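Local coordinates for periplasmic divalent cation tolerance protein (Synechococcus elongatus, PDB 6GDX) that is a trimeric PII-like protein of the CutA family that may carry or signal small molecules, its proposed role in heavy-metal tolerance being unsupported, at residues 57-61 and 86-90. Residues are numbered along the deposited sequence; the frame is centred on the assembly and turned at random.
Sequences GLAAC and SFKTT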
loop_
_atom_site.group_PDB
_atom_site.type_symbol
_atom_site.label_atom_id
_atom_site.label_comp_id
_atom_site.label_asym_id
_atom_site.label_seq_id
_atom_site.Cartn_x
_atom_site.Cartn_y
_atom_site.Cartn_z
ATOM N N GLY B 57 -13.291 -15.735 -10.072
ATOM C CA GLY B 57 -12.947 -14.819 -11.142
ATOM C C GLY B 57 -13.064 -13.349 -10.818
ATOM O O GLY B 57 -13.131 -12.530 -11.731
ATOM N N LEU B 58 -13.105 -13.014 -9.535
ATOM C CA LEU B 58 -13.325 -11.636 -9.084
ATOM C C LEU B 58 -12.032 -10.847 -8.863
ATOM O O LEU B 58 -12.060 -9.616 -8.801
ATOM C CB LEU B 58 -14.182 -11.631 -7.834
ATOM C CG LEU B 58 -15.624 -12.031 -8.133
ATOM C CD1 LEU B 58 -16.346 -12.327 -6.819
ATOM C CD2 LEU B 58 -16.333 -10.972 -8.951
ATOM N N ALA B 59 -10.917 -11.559 -8.730
ATOM C CA ALA B 59 -9.607 -10.935 -8.558
ATOM C C ALA B 59 -8.590 -11.821 -9.228
ATOM O O ALA B 59 -8.730 -13.060 -9.214
ATOM C CB ALA B 59 -9.248 -10.732 -7.092
ATOM N N ALA B 60 -7.568 -11.237 -9.844
ATOM C CA ALA B 60 -6.490 -12.005 -10.443
ATOM C C ALA B 60 -5.465 -12.493 -9.464
ATOM O O ALA B 60 -4.823 -13.544 -9.634
ATOM C CB ALA B 60 -5.803 -11.173 -11.512
ATOM N N CYS B 61 -5.244 -11.679 -8.433
ATOM C CA CYS B 61 -4.269 -11.935 -7.370
ATOM C C CYS B 61 -4.836 -11.304 -6.109
ATOM O O CYS B 61 -5.449 -10.231 -6.189
ATOM C CB CYS B 61 -2.897 -11.320 -7.675
ATOM S SG CYS B 61 -1.712 -11.498 -6.328
ATOM N N SER B 86 -5.154 -7.199 -0.222
ATOM C CA SER B 86 -5.152 -6.361 -1.410
ATOM C C SER B 86 -5.565 -7.213 -2.591
ATOM O O SER B 86 -4.836 -8.135 -2.990
ATOM C CB SER B 86 -3.771 -5.772 -1.629
ATOM O OG SER B 86 -3.688 -5.120 -2.862
ATOM N N PHE B 87 -6.724 -6.921 -3.127
ATOM C CA PHE B 87 -7.315 -7.642 -4.250
ATOM C C PHE B 87 -7.007 -6.867 -5.526
ATOM O O PHE B 87 -7.389 -5.693 -5.678
ATOM C CB PHE B 87 -8.842 -7.738 -4.119
ATOM C CG PHE B 87 -9.339 -8.582 -2.968
ATOM C CD1 PHE B 87 -9.278 -8.134 -1.651
ATOM C CD2 PHE B 87 -9.914 -9.813 -3.201
ATOM C CE1 PHE B 87 -9.736 -8.916 -0.614
ATOM C CE2 PHE B 87 -10.392 -10.596 -2.160
ATOM C CZ PHE B 87 -10.336 -10.136 -0.867
ATOM N N LYS B 88 -6.337 -7.523 -6.467
ATOM C CA LYS B 88 -6.013 -6.931 -7.775
ATOM C C LYS B 88 -7.099 -7.324 -8.748
ATOM O O LYS B 88 -7.309 -8.535 -9.021
ATOM C CB LYS B 88 -4.695 -7.477 -8.308
ATOM C CG LYS B 88 -3.459 -6.909 -7.735
ATOM C CD LYS B 88 -3.343 -7.150 -6.269
ATOM C CE LYS B 88 -1.924 -6.935 -5.819
ATOM N NZ LYS B 88 -1.849 -6.982 -4.343
ATOM N N THR B 89 -7.788 -6.337 -9.298
ATOM C CA THR B 89 -8.915 -6.594 -10.195
ATOM C C THR B 89 -9.024 -5.499 -11.219
ATOM O O THR B 89 -8.171 -4.623 -11.326
ATOM C CB THR B 89 -10.187 -6.797 -9.339
ATOM O OG1 THR B 89 -11.204 -7.389 -10.121
ATOM C CG2 THR B 89 -10.693 -5.524 -8.673
ATOM N N THR B 90 -10.084 -5.567 -12.003
ATOM C CA THR B 90 -10.364 -4.540 -12.997
ATOM C C THR B 90 -11.561 -3.734 -12.561
ATOM O O THR B 90 -12.374 -4.148 -11.746
ATOM C CB THR B 90 -10.711 -5.174 -14.341
ATOM O OG1 THR B 90 -11.867 -6.000 -14.170
ATOM C CG2 THR B 90 -9.563 -5.994 -14.930
#
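Lys88 and Cys61 bury the most surface here, and backbone groups do most of the joining. Lys88 N gives a nearly straight hydrogen bond to Cys61 O (2.9 Å, N-H...O angle 172°), while Lys88 O takes one from Ala60 N at 2.8 Å, more bent at the hydrogen (149°). Both polar groups of Lys88's backbone thus face the incoming chain as it enters strand 61-73. Cys61 N has no partner in the model.

The aliphatic part of Lys88 wraps the Cys61 carbonyl oxygen, CB at 3.6 Å and CD, above the carbonyl plane, at 3.7 Å from Cys61 O; the bend at chi2 (62°) folds CD back toward that oxygen. Beyond it the chain runs extended along its own strand, and NZ bonds Ser86 OG at 3.0 Å. With an alanine here, the Cys61 carbonyl would probably lose its aliphatic cover and Ser86 OG its ammonium partner.

Further along, Thr89 OG1, anti to its own nitrogen, donates to Leu58 O at 2.7 Å, approaching from outside the carbonyl plane. Here a side-chain bond takes over where the loop veers from the strand. To one side of these bonds, Ala59 CB meets the edge of the Phe87 ring, 4.1 Å from CD2.

The contact ties the turn after helix 43-55, which ends in a Schellman motif at Gly57, to the end of strand 76-90 in the ferredoxin-like fold. Leu58 and Phe87 pack on helix 91-104, whose N-cap is Thr90; Ala60 and Lys88 touch helix 122-131. Strand 33-40 borders the other edge of 76-90, and Cys61, near a bound Bis-Tris, pairs with a strand of a neighbouring subunit, carrying the sheet across the trimer interface.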